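Adhesion protein (Streptococcus pseudopneumoniae 5247, PDB 7LM5) probably captures zinc outside the cell and delivers it to an ATP-binding cassette transporter for uptake. Local coordinates at residues T184-H189 with Y230-I235; T190-L195 with L260-S265; L204-I209 with T221-F226; T234-S239 with S282-E287. The protein carries 1 engineered substitution. All coordinates share one frame; numbering follows the deposited sequence.

Contact 1 of 4, residues T184-H189 with Y230-I235; sequences TFVTQH and YKVKTI. With ZN (zinc ion), chain B.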
loop_
_atom_site.group_PDB
_atom_site.type_symbol
_atom_site.label_atom_id
_atom_site.label_comp_id
_atom_site.label_asym_id
_atom_site.label_seq_id
_atom_site.Cartn_x
_atom_site.Cartn_y
_atom_site.Cartn_z
ATOM N N THR A 184 15.045 14.257 -0.727
ATOM C CA THR A 184 15.040 13.503 0.518
ATOM C C THR A 184 13.865 13.950 1.375
ATOM O O THR A 184 13.654 15.152 1.569
ATOM C CB THR A 184 16.356 13.693 1.278
ATOM O OG1 THR A 184 17.436 13.142 0.513
ATOM C CG2 THR A 184 16.297 13.002 2.626
ATOM N N PHE A 185 13.099 12.984 1.882
ATOM C CA PHE A 185 11.960 13.277 2.738
ATOM C C PHE A 185 11.851 12.207 3.816
ATOM O O PHE A 185 12.359 11.094 3.673
ATOM C CB PHE A 185 10.654 13.377 1.933
ATOM C CG PHE A 185 10.228 12.088 1.285
ATOM C CD1 PHE A 185 10.884 11.607 0.163
ATOM C CD2 PHE A 185 9.152 11.371 1.785
ATOM C CE1 PHE A 185 10.487 10.424 -0.438
ATOM C CE2 PHE A 185 8.749 10.188 1.188
ATOM C CZ PHE A 185 9.417 9.715 0.075
ATOM N N VAL A 186 11.183 12.567 4.911
ATOM C CA VAL A 186 11.031 11.700 6.074
ATOM C C VAL A 186 9.547 11.560 6.381
ATOM O O VAL A 186 8.823 12.561 6.428
ATOM C CB VAL A 186 11.788 12.249 7.299
ATOM C CG1 VAL A 186 11.595 11.336 8.501
ATOM C CG2 VAL A 186 13.268 12.417 6.978
ATOM N N THR A 187 9.097 10.325 6.590
ATOM C CA THR A 187 7.695 10.034 6.851
ATOM C C THR A 187 7.545 9.308 8.183
ATOM O O THR A 187 8.522 8.863 8.793
ATOM C CB THR A 187 7.084 9.204 5.715
ATOM O OG1 THR A 187 7.808 7.975 5.572
ATOM C CG2 THR A 187 7.147 9.979 4.408
ATOM N N GLN A 188 6.288 9.185 8.623
ATOM C CA GLN A 188 6.006 8.668 9.960
ATOM C C GLN A 188 6.477 7.227 10.118
ATOM O O GLN A 188 7.016 6.857 11.169
ATOM C CB GLN A 188 4.511 8.784 10.257
ATOM C CG GLN A 188 4.126 8.388 11.670
ATOM C CD GLN A 188 2.733 8.855 12.041
ATOM O OE1 GLN A 188 2.493 10.050 12.211
ATOM N NE2 GLN A 188 1.805 7.911 12.166
ATOM N N HIS A 189 6.276 6.395 9.099
ATOM C CA HIS A 189 6.848 5.056 9.088
ATOM C C HIS A 189 7.294 4.726 7.670
ATOM O O HIS A 189 6.977 5.435 6.712
ATOM C CB HIS A 189 5.867 4.008 9.639
ATOM C CG HIS A 189 4.766 3.633 8.696
ATOM N ND1 HIS A 189 3.714 4.473 8.404
ATOM C CD2 HIS A 189 4.541 2.492 8.002
ATOM C CE1 HIS A 189 2.897 3.873 7.557
ATOM N NE2 HIS A 189 3.375 2.669 7.299
ATOM N N TYR A 230 20.681 16.043 5.217
ATOM C CA TYR A 230 20.064 16.343 3.933
ATOM C C TYR A 230 19.116 17.536 3.996
ATOM O O TYR A 230 18.324 17.732 3.068
ATOM C CB TYR A 230 19.333 15.105 3.409
ATOM C CG TYR A 230 20.241 13.902 3.274
ATOM C CD1 TYR A 230 20.979 13.693 2.117
ATOM C CD2 TYR A 230 20.373 12.985 4.309
ATOM C CE1 TYR A 230 21.818 12.600 1.991
ATOM C CE2 TYR A 230 21.210 11.890 4.193
ATOM C CZ TYR A 230 21.929 11.702 3.032
ATOM O OH TYR A 230 22.763 10.613 2.911
ATOM N N LYS A 231 19.188 18.331 5.067
ATOM C CA LYS A 231 18.431 19.578 5.193
ATOM C C LYS A 231 16.928 19.343 5.058
ATOM O O LYS A 231 16.216 20.110 4.408
ATOM C CB LYS A 231 18.913 20.622 4.182
ATOM C CG LYS A 231 20.417 20.864 4.220
ATOM C CD LYS A 231 20.743 22.336 4.034
ATOM C CE LYS A 231 22.245 22.573 4.011
ATOM N NZ LYS A 231 22.880 21.981 2.802
ATOM N N VAL A 232 16.441 18.272 5.682
ATOM C CA VAL A 232 15.015 17.970 5.654
ATOM C C VAL A 232 14.285 18.969 6.543
ATOM O O VAL A 232 14.596 19.106 7.732
ATOM C CB VAL A 232 14.752 16.527 6.100
ATOM C CG1 VAL A 232 13.265 16.214 6.034
ATOM C CG2 VAL A 232 15.542 15.554 5.239
ATOM N N LYS A 233 13.311 19.671 5.968
ATOM C CA LYS A 233 12.569 20.702 6.679
ATOM C C LYS A 233 11.166 20.263 7.078
ATOM O O LYS A 233 10.450 21.037 7.719
ATOM C CB LYS A 233 12.479 21.972 5.824
ATOM C CG LYS A 233 13.798 22.402 5.203
ATOM C CD LYS A 233 14.827 22.761 6.265
ATOM C CE LYS A 233 16.137 23.210 5.631
ATOM N NZ LYS A 233 15.947 24.374 4.721
ATOM N N THR A 234 10.758 19.048 6.718
ATOM C CA THR A 234 9.390 18.602 6.947
ATOM C C THR A 234 9.381 17.115 7.272
ATOM O O THR A 234 10.059 16.329 6.605
ATOM C CB THR A 234 8.512 18.880 5.719
ATOM O OG1 THR A 234 8.431 20.293 5.496
ATOM C CG2 THR A 234 7.109 18.321 5.915
ATOM N N ILE A 235 8.618 16.742 8.295
ATOM C CA ILE A 235 8.354 15.346 8.626
ATOM C C ILE A 235 6.893 15.066 8.306
ATOM O O ILE A 235 5.997 15.761 8.800
ATOM C CB ILE A 235 8.668 15.036 10.098
ATOM C CG1 ILE A 235 10.181 14.994 10.322
ATOM C CG2 ILE A 235 8.025 13.722 10.515
ATOM C CD1 ILE A 235 10.577 14.686 11.750
HETATM ZN ZN ZN B . 2.820 0.433 6.336
#
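Thr184 and Val186 meet Tyr230, Val232 and Ile235 where two neighbouring strands, 184-187 and 234-237, run parallel in the four-stranded sheet of one lobe of this zinc-binding protein. Tyr230 leaves the end of helix 217-229, so residues 230-233 are the turn that closes a beta-alpha-beta crossover. At the start of the strand Thr184 has OG1 beside the backbone N (chi1 -64°), so CG2 takes the place anti to it and reaches across the turn, 3.8 Å from Tyr230 CB and 3.7 Å from Val232 CG2. Threonine and valine, both branched at CB, suit this extended backbone and offer methyls at fixed positions. Val186 continues the apolar line: its side chain and that of Val232 meet nearly perpendicular, Val186 CG2 lying 3.9 Å from Val232 CG1, while its other branch, CG1, faces Ile235 CG1 at 4.3 Å. Backbone adds a CA-H...O contact from Ile235 CA to Val186 O (3.6 Å, 140° at the hydrogen). Phe226 of helix 217-229 touches Thr184 and Val186, and Val227 touches Val186 and Val232. Beyond the corner at Gln188, His189 binds zinc through NE2 at 2.5 Å, and its ND1 is hydrogen-bonded to Glu238 OE1; His125 and Glu264 are the other protein ligands. Packing of branched methyls and one CA-H...O contact thus hold this flank, with no side-chain polar bond between the segments, and zinc binding starts beyond the corner.

Contact 2 of 4, residues T190-L195 with L260-S265; sequences TAFSYL and LNPLES. With ZN (zinc ion), chain B.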
loop_
_atom_site.group_PDB
_atom_site.type_symbol
_atom_site.label_atom_id
_atom_site.label_comp_id
_atom_site.label_asym_id
_atom_site.label_seq_id
_atom_site.Cartn_x
_atom_site.Cartn_y
_atom_site.Cartn_z
ATOM N N THR A 190 8.058 3.640 7.547
ATOM C CA THR A 190 8.722 3.281 6.293
ATOM C C THR A 190 7.698 2.658 5.348
ATOM O O THR A 190 7.567 1.437 5.225
ATOM C CB THR A 190 9.890 2.341 6.560
ATOM O OG1 THR A 190 10.712 2.888 7.600
ATOM C CG2 THR A 190 10.732 2.162 5.304
ATOM N N ALA A 191 6.965 3.529 4.653
ATOM C CA ALA A 191 5.903 3.102 3.755
ATOM C C ALA A 191 6.032 3.636 2.336
ATOM O O ALA A 191 5.310 3.161 1.453
ATOM C CB ALA A 191 4.532 3.519 4.312
ATOM N N PHE A 192 6.918 4.600 2.086
ATOM C CA PHE A 192 7.013 5.257 0.788
ATOM C C PHE A 192 8.308 4.910 0.057
ATOM O O PHE A 192 8.814 5.710 -0.733
ATOM C CB PHE A 192 6.881 6.770 0.952
ATOM C CG PHE A 192 5.580 7.199 1.573
ATOM C CD1 PHE A 192 4.479 7.478 0.782
ATOM C CD2 PHE A 192 5.459 7.317 2.947
ATOM C CE1 PHE A 192 3.283 7.870 1.350
ATOM C CE2 PHE A 192 4.263 7.709 3.521
ATOM C CZ PHE A 192 3.176 7.984 2.721
ATOM N N SER A 193 8.848 3.715 0.303
ATOM C CA SER A 193 10.089 3.323 -0.356
ATOM C C SER A 193 9.880 3.105 -1.850
ATOM O O SER A 193 10.717 3.511 -2.664
ATOM C CB SER A 193 10.655 2.063 0.297
ATOM O OG SER A 193 11.910 1.719 -0.261
ATOM N N TYR A 194 8.765 2.476 -2.231
ATOM C CA TYR A 194 8.501 2.236 -3.647
ATOM C C TYR A 194 8.208 3.536 -4.385
ATOM O O TYR A 194 8.601 3.699 -5.546
ATOM C CB TYR A 194 7.343 1.253 -3.806
ATOM C CG TYR A 194 7.693 -0.173 -3.444
ATOM C CD1 TYR A 194 7.549 -0.635 -2.143
ATOM C CD2 TYR A 194 8.167 -1.055 -4.403
ATOM C CE1 TYR A 194 7.865 -1.938 -1.808
ATOM C CE2 TYR A 194 8.486 -2.361 -4.078
ATOM C CZ TYR A 194 8.334 -2.797 -2.779
ATOM O OH TYR A 194 8.650 -4.095 -2.448
ATOM N N LEU A 195 7.516 4.473 -3.733
ATOM C CA LEU A 195 7.256 5.763 -4.363
ATOM C C LEU A 195 8.551 6.532 -4.591
ATOM O O LEU A 195 8.726 7.175 -5.634
ATOM C CB LEU A 195 6.288 6.580 -3.507
ATOM C CG LEU A 195 5.841 7.925 -4.085
ATOM C CD1 LEU A 195 5.058 7.718 -5.374
ATOM C CD2 LEU A 195 5.018 8.709 -3.072
ATOM N N LEU A 260 0.735 13.096 4.973
ATOM C CA LEU A 260 1.034 12.258 3.813
ATOM C C LEU A 260 0.445 10.878 4.097
ATOM O O LEU A 260 1.022 10.100 4.861
ATOM C CB LEU A 260 2.532 12.188 3.550
ATOM C CG LEU A 260 2.961 11.552 2.226
ATOM C CD1 LEU A 260 2.429 12.359 1.053
ATOM C CD2 LEU A 260 4.476 11.429 2.152
ATOM N N ASN A 261 -0.696 10.590 3.485
ATOM C CA ASN A 261 -1.416 9.355 3.770
ATOM C C ASN A 261 -0.828 8.209 2.965
ATOM O O ASN A 261 -0.794 8.277 1.730
ATOM C CB ASN A 261 -2.896 9.525 3.440
ATOM C CG ASN A 261 -3.763 8.429 4.036
ATOM O OD1 ASN A 261 -3.288 7.337 4.347
ATOM N ND2 ASN A 261 -5.051 8.719 4.196
ATOM N N PRO A 262 -0.348 7.134 3.609
ATOM C CA PRO A 262 0.080 5.946 2.864
ATOM C C PRO A 262 -1.070 5.105 2.331
ATOM O O PRO A 262 -0.819 4.030 1.774
ATOM C CB PRO A 262 0.894 5.166 3.906
ATOM C CG PRO A 262 0.293 5.558 5.208
ATOM C CD PRO A 262 -0.118 6.998 5.058
ATOM N N LEU A 263 -2.313 5.564 2.500
ATOM C CA LEU A 263 -3.503 4.878 1.994
ATOM C C LEU A 263 -3.644 3.477 2.585
ATOM O O LEU A 263 -4.078 2.540 1.913
ATOM C CB LEU A 263 -3.507 4.825 0.464
ATOM C CG LEU A 263 -3.372 6.171 -0.253
ATOM C CD1 LEU A 263 -3.573 6.012 -1.752
ATOM C CD2 LEU A 263 -4.345 7.192 0.320
ATOM N N GLU A 264 -3.277 3.329 3.858
ATOM C CA GLU A 264 -3.486 2.068 4.555
ATOM C C GLU A 264 -4.844 1.996 5.237
ATOM O O GLU A 264 -5.295 0.897 5.579
ATOM C CB GLU A 264 -2.372 1.838 5.581
ATOM C CG GLU A 264 -1.003 1.665 4.944
ATOM C CD GLU A 264 0.087 1.365 5.953
ATOM O OE1 GLU A 264 -0.221 1.254 7.157
ATOM O OE2 GLU A 264 1.256 1.243 5.534
ATOM N N SER A 265 -5.498 3.136 5.438
ATOM C CA SER A 265 -6.877 3.192 5.890
ATOM C C SER A 265 -7.709 3.929 4.847
ATOM O O SER A 265 -7.190 4.725 4.060
ATOM C CB SER A 265 -6.997 3.885 7.254
ATOM O OG SER A 265 -6.580 5.236 7.178
HETATM ZN ZN ZN B . 2.820 0.433 6.336
#
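Phe192 reaches from the N-cap position of helix 193-198 towards Leu260 and Pro262, in the loop that follows strand 256-259. Its CB already points at that loop, and with CG anti to the carbonyl carbon (chi1 -60°) the ring is carried in beneath Leu260, whose side chain runs the opposite way. On one flank, ring atom CD2 lies 3.5 Å from Thr187 CG2 of the sheet. Further out, CE1 is 3.8 Å from Leu260 CG. One face of the ring is covered by Leu260 CD2, a CH-pi contact 3.8 Å from the centroid and 15° off the ring normal, shifted somewhat towards the rim. The tip, CZ, has several neighbours: it meets Leu260 CG at 3.6 Å and Pro262 CB at 3.8 Å, with the carbonyl carbon of Asn261 at the ring edge. A flat, wide side chain is well suited to this place, since it presents a face to a branched leucine and an edge to the backbone. Ala191, small enough to lie close to the proline, puts its CB 4.0 Å from Pro262 CB. The loop holds its own bend by an Asx turn, in which Leu263 N donates to Asn261 OD1. Just beyond, the extended side chain of Glu264 carries OE2 to 1.9 Å from zinc. Together with His125 and His189 it forms a metal site of the kind found between the two lobes of zinc-binding transporter proteins, here with Ala191 and Pro262 packed beside it.

Contact 3 of 4, residues L204-I209 with T221-F226; sequences LGIAGI and TEIQEF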
loop_
_atom_site.group_PDB
_atom_site.type_symbol
_atom_site.label_atom_id
_atom_site.label_comp_id
_atom_site.label_asym_id
_atom_site.label_seq_id
_atom_site.Cartn_x
_atom_site.Cartn_y
_atom_site.Cartn_z
ATOM N N LEU A 204 13.445 8.226 4.463
ATOM C CA LEU A 204 13.715 7.545 5.721
ATOM C C LEU A 204 12.443 7.559 6.550
ATOM O O LEU A 204 11.788 8.598 6.667
ATOM C CB LEU A 204 14.859 8.204 6.499
ATOM C CG LEU A 204 15.222 7.483 7.800
ATOM C CD1 LEU A 204 15.704 6.068 7.510
ATOM C CD2 LEU A 204 16.263 8.256 8.591
ATOM N N GLY A 205 12.091 6.408 7.110
ATOM C CA GLY A 205 10.922 6.289 7.963
ATOM C C GLY A 205 11.322 6.360 9.428
ATOM O O GLY A 205 12.304 5.745 9.844
ATOM N N ILE A 206 10.558 7.138 10.195
ATOM C CA ILE A 206 10.750 7.161 11.644
ATOM C C ILE A 206 10.557 5.759 12.210
ATOM O O ILE A 206 11.494 5.140 12.725
ATOM C CB ILE A 206 9.799 8.176 12.300
ATOM C CG1 ILE A 206 9.988 9.557 11.669
ATOM C CG2 ILE A 206 10.037 8.236 13.802
ATOM C CD1 ILE A 206 9.066 10.613 12.233
ATOM N N ALA A 207 9.343 5.232 12.099
ATOM C CA ALA A 207 9.093 3.838 12.422
ATOM C C ALA A 207 9.460 2.951 11.236
ATOM O O ALA A 207 9.659 3.420 10.114
ATOM C CB ALA A 207 7.633 3.636 12.821
ATOM N N GLY A 208 9.541 1.647 11.492
ATOM C CA GLY A 208 9.898 0.683 10.469
ATOM C C GLY A 208 8.779 0.421 9.486
ATOM O O GLY A 208 7.917 1.273 9.239
ATOM N N ILE A 209 8.800 -0.784 8.910
ATOM C CA ILE A 209 7.764 -1.179 7.958
ATOM C C ILE A 209 6.385 -1.088 8.600
ATOM O O ILE A 209 5.421 -0.624 7.976
ATOM C CB ILE A 209 8.052 -2.592 7.420
ATOM C CG1 ILE A 209 9.258 -2.564 6.484
ATOM C CG2 ILE A 209 6.833 -3.165 6.708
ATOM C CD1 ILE A 209 9.020 -1.787 5.205
ATOM N N THR A 221 18.601 8.754 17.104
ATOM C CA THR A 221 19.746 9.631 16.880
ATOM C C THR A 221 20.144 9.650 15.408
ATOM O O THR A 221 20.555 10.690 14.881
ATOM C CB THR A 221 20.923 9.189 17.751
ATOM O OG1 THR A 221 20.520 9.173 19.126
ATOM C CG2 THR A 221 22.105 10.138 17.588
ATOM N N GLU A 222 20.021 8.509 14.726
ATOM C CA GLU A 222 20.325 8.473 13.299
ATOM C C GLU A 222 19.306 9.269 12.495
ATOM O O GLU A 222 19.657 9.899 11.489
ATOM C CB GLU A 222 20.387 7.027 12.808
ATOM C CG GLU A 222 21.458 6.192 13.485
ATOM C CD GLU A 222 22.838 6.818 13.388
ATOM O OE1 GLU A 222 23.176 7.361 12.315
ATOM O OE2 GLU A 222 23.583 6.770 14.389
ATOM N N ILE A 223 18.040 9.251 12.918
ATOM C CA ILE A 223 17.025 10.067 12.258
ATOM C C ILE A 223 17.325 11.548 12.452
ATOM O O ILE A 223 17.100 12.366 11.551
ATOM C CB ILE A 223 15.624 9.695 12.779
ATOM C CG1 ILE A 223 15.328 8.220 12.508
ATOM C CG2 ILE A 223 14.554 10.573 12.141
ATOM C CD1 ILE A 223 14.064 7.721 13.166
ATOM N N GLN A 224 17.845 11.917 13.625
ATOM C CA GLN A 224 18.209 13.308 13.873
ATOM C C GLN A 224 19.350 13.747 12.964
ATOM O O GLN A 224 19.296 14.823 12.357
ATOM C CB GLN A 224 18.584 13.496 15.344
ATOM C CG GLN A 224 17.443 13.213 16.309
ATOM C CD GLN A 224 17.904 13.112 17.750
ATOM O OE1 GLN A 224 19.093 13.234 18.045
ATOM N NE2 GLN A 224 16.961 12.885 18.657
ATOM N N GLU A 225 20.394 12.920 12.854
ATOM C CA GLU A 225 21.497 13.237 11.952
ATOM C C GLU A 225 21.052 13.218 10.496
ATOM O O GLU A 225 21.545 14.011 9.688
ATOM C CB GLU A 225 22.649 12.254 12.161
ATOM C CG GLU A 225 23.160 12.179 13.589
ATOM C CD GLU A 225 24.227 11.116 13.767
ATOM O OE1 GLU A 225 24.585 10.457 12.768
ATOM O OE2 GLU A 225 24.707 10.938 14.906
ATOM N N PHE A 226 20.122 12.325 10.148
ATOM C CA PHE A 226 19.635 12.246 8.775
ATOM C C PHE A 226 18.906 13.523 8.373
ATOM O O PHE A 226 19.115 14.046 7.271
ATOM C CB PHE A 226 18.722 11.030 8.624
ATOM C CG PHE A 226 18.257 10.782 7.218
ATOM C CD1 PHE A 226 19.025 10.032 6.344
ATOM C CD2 PHE A 226 17.043 11.282 6.777
ATOM C CE1 PHE A 226 18.597 9.794 5.053
ATOM C CE2 PHE A 226 16.611 11.048 5.488
ATOM C CZ PHE A 226 17.388 10.302 4.625
#
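Leu204 and Ile206 pack against Ile223 and Phe226 in a beta-alpha unit: strand 202-205, at the border of its parallel sheet, is covered by helix 217-229, which follows it in the chain. Aromatic contact comes first. Leu204 CB sits over one face of the Phe226 ring in a CH-pi arrangement, 3.8 Å from the centroid and 24° off the normal. The two side chains lie alongside, pointing opposite ways. With CG anti to the backbone N (chi1 -177°), Leu204 runs back along the ring towards its root, where CD2 comes 3.5 Å from Phe226 CG. Leucine, branched at CG, can thereby lay both CB and a methyl on the ring, CB over the CE2 and CZ end and CD2 by CG.

Aliphatic contact is the second kind. Three residues back on the helix, and so on nearly the same side, Ile223 places CG1 4.0 Å from Leu204 CD2. Val186 of the adjoining strand also touches both Phe226 and Ile206, tying this layer to the sheet, and Leu249 of helix 246-253 meets Ile223. Where the chain turns its corner at Ile206, the two isoleucines cross at about a right angle: Ile223 CD1 lies 4.1 Å from Ile206 CG2 and 3.7 Å from the backbone oxygen Ile206 O.

Contact 4 of 4, residues T234-S239 with S282-E287; sequences TIFTES and SILAEE. With ZN (zinc ion), chain H.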
loop_
_atom_site.group_PDB
_atom_site.type_symbol
_atom_site.label_atom_id
_atom_site.label_comp_id
_atom_site.label_asym_id
_atom_site.label_seq_id
_atom_site.Cartn_x
_atom_site.Cartn_y
_atom_site.Cartn_z
ATOM N N THR A 234 10.758 19.048 6.718
ATOM C CA THR A 234 9.390 18.602 6.947
ATOM C C THR A 234 9.381 17.115 7.272
ATOM O O THR A 234 10.059 16.329 6.605
ATOM C CB THR A 234 8.512 18.880 5.719
ATOM O OG1 THR A 234 8.431 20.293 5.496
ATOM C CG2 THR A 234 7.109 18.321 5.915
ATOM N N ILE A 235 8.618 16.742 8.295
ATOM C CA ILE A 235 8.354 15.346 8.626
ATOM C C ILE A 235 6.893 15.066 8.306
ATOM O O ILE A 235 5.997 15.761 8.800
ATOM C CB ILE A 235 8.668 15.036 10.098
ATOM C CG1 ILE A 235 10.181 14.994 10.322
ATOM C CG2 ILE A 235 8.025 13.722 10.515
ATOM C CD1 ILE A 235 10.577 14.686 11.750
ATOM N N PHE A 236 6.651 14.055 7.477
ATOM C CA PHE A 236 5.305 13.719 7.033
ATOM C C PHE A 236 4.660 12.759 8.027
ATOM O O PHE A 236 5.128 11.630 8.205
ATOM C CB PHE A 236 5.337 13.109 5.633
ATOM C CG PHE A 236 5.714 14.089 4.559
ATOM C CD1 PHE A 236 4.774 14.966 4.043
ATOM C CD2 PHE A 236 7.008 14.134 4.064
ATOM C CE1 PHE A 236 5.116 15.871 3.055
ATOM C CE2 PHE A 236 7.355 15.036 3.074
ATOM C CZ PHE A 236 6.408 15.906 2.570
ATOM N N THR A 237 3.584 13.210 8.667
ATOM C CA THR A 237 2.853 12.418 9.639
ATOM C C THR A 237 1.652 11.746 8.975
ATOM O O THR A 237 1.416 11.874 7.771
ATOM C CB THR A 237 2.411 13.290 10.816
ATOM O OG1 THR A 237 1.704 14.436 10.326
ATOM C CG2 THR A 237 3.619 13.751 11.624
ATOM N N GLU A 238 0.884 11.016 9.779
ATOM C CA GLU A 238 -0.302 10.314 9.318
ATOM C C GLU A 238 -1.521 10.780 10.103
ATOM O O GLU A 238 -1.425 11.115 11.288
ATOM C CB GLU A 238 -0.140 8.795 9.460
ATOM C CG GLU A 238 0.790 8.171 8.434
ATOM C CD GLU A 238 1.113 6.724 8.745
ATOM O OE1 GLU A 238 2.274 6.439 9.106
ATOM O OE2 GLU A 238 0.205 5.874 8.640
ATOM N N SER A 239 -2.666 10.798 9.431
ATOM C CA SER A 239 -3.915 11.220 10.056
ATOM C C SER A 239 -4.404 10.181 11.060
ATOM O O SER A 239 -4.126 10.279 12.255
ATOM C CB SER A 239 -4.988 11.471 8.994
ATOM O OG SER A 239 -4.586 12.489 8.093
ATOM N N SER A 282 1.061 14.901 -5.051
ATOM C CA SER A 282 1.134 16.347 -5.231
ATOM C C SER A 282 1.583 17.041 -3.952
ATOM O O SER A 282 2.303 18.044 -4.003
ATOM C CB SER A 282 -0.220 16.888 -5.691
ATOM O OG SER A 282 -0.153 18.283 -5.933
ATOM N N ILE A 283 1.163 16.524 -2.794
ATOM C CA ILE A 283 1.649 17.053 -1.522
ATOM C C ILE A 283 3.156 16.860 -1.412
ATOM O O ILE A 283 3.878 17.745 -0.937
ATOM C CB ILE A 283 0.905 16.385 -0.349
ATOM C CG1 ILE A 283 -0.580 16.753 -0.374
ATOM C CG2 ILE A 283 1.533 16.774 0.982
ATOM C CD1 ILE A 283 -1.403 16.034 0.673
ATOM N N LEU A 284 3.653 15.708 -1.865
ATOM C CA LEU A 284 5.082 15.428 -1.773
ATOM C C LEU A 284 5.877 16.248 -2.782
ATOM O O LEU A 284 6.973 16.730 -2.472
ATOM C CB LEU A 284 5.331 13.934 -1.979
ATOM C CG LEU A 284 6.780 13.451 -1.919
ATOM C CD1 LEU A 284 7.372 13.695 -0.538
ATOM C CD2 LEU A 284 6.868 11.979 -2.295
ATOM N N ALA A 285 5.341 16.422 -3.993
ATOM C CA ALA A 285 6.080 17.132 -5.032
ATOM C C ALA A 285 6.194 18.620 -4.721
ATOM O O ALA A 285 7.227 19.239 -5.005
ATOM C CB ALA A 285 5.415 16.916 -6.390
ATOM N N GLU A 286 5.147 19.213 -4.143
ATOM C CA GLU A 286 5.197 20.637 -3.827
ATOM C C GLU A 286 6.135 20.924 -2.662
ATOM O O GLU A 286 6.697 22.020 -2.576
ATOM C CB GLU A 286 3.794 21.163 -3.524
ATOM C CG GLU A 286 2.866 21.171 -4.727
ATOM C CD GLU A 286 1.600 21.969 -4.484
ATOM O OE1 GLU A 286 1.459 22.545 -3.385
ATOM O OE2 GLU A 286 0.746 22.021 -5.394
ATOM N N GLU A 287 6.316 19.958 -1.760
ATOM C CA GLU A 287 7.235 20.149 -0.644
ATOM C C GLU A 287 8.688 20.007 -1.084
ATOM O O GLU A 287 9.553 20.763 -0.628
ATOM C CB GLU A 287 6.915 19.155 0.475
ATOM C CG GLU A 287 7.970 19.077 1.570
ATOM C CD GLU A 287 8.115 20.373 2.349
ATOM O OE1 GLU A 287 7.146 21.161 2.391
ATOM O OE2 GLU A 287 9.202 20.601 2.921
HETATM ZN ZN ZN H . -0.687 23.495 -5.150
#
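Thr234 and Glu287 join the third strand of the sheet to the C-terminal helix by a hydrogen bond from Thr234 OG1 to Glu287 OE2, 2.7 Å long. Its form follows from the glutamate's conformation. CG leaves anti to the backbone N (chi1 169°), and the chain then bends at chi2 (64°), folding the carboxylate back towards the strand. The hydroxyl approaches OE2 from well above the carboxylate plane. Threonine suits the spot because it faces two ways: OG1 serves the acid, while its methyl CG2 lies over the centre of one face of the Phe236 ring, 4.1 Å above the plane.

Phe236 is two residues further along the strand and points to the same helix. Its ring is almost perpendicular to the carboxylate of Glu287, and the methylene part of that glutamate packs on the ring tip, CG 3.7 Å from Phe236 CZ. Leu284, one turn earlier, begins with its CB turned aside, yet its anti chi1 brings CD1 round to 3.9 Å from Phe236 CE2, the two side chains crossing at about a right angle. Ile283 adds CG2, 4.2 Å from Phe236 CE1. Exposed Glu286, which also touches a crystal neighbour, binds a peripheral zinc ion through OE2 at 2.1 Å. The short strand and helix segments run antiparallel (174°), their axes 11.3 Å apart: a helix laid along a parallel sheet, as in the alpha/beta lobes of this family of binding proteins.

All four contacts belong to the lobe built on the parallel sheet 202-205, 184-187, 234-237, 256-259, and all are largely buried. Contacts 1 and 4 share strand 234-237: contact 1 pairs it with its neighbour, while contact 4 covers it with the C-terminal helix. Contact 3 adds helix 217-229 on the side where Val186 points, and its Ile206 touches Ile235. Contacts 1, 2 and 3 join their segments by packing, and only contact 4 adds a side-chain hydrogen bond between them. Contact 2 lies nearest the chain's centre, at the sheet ends by the cleft, where His189 from contact 1 and its own Glu264 share one zinc ion; contact 4's zinc is peripheral.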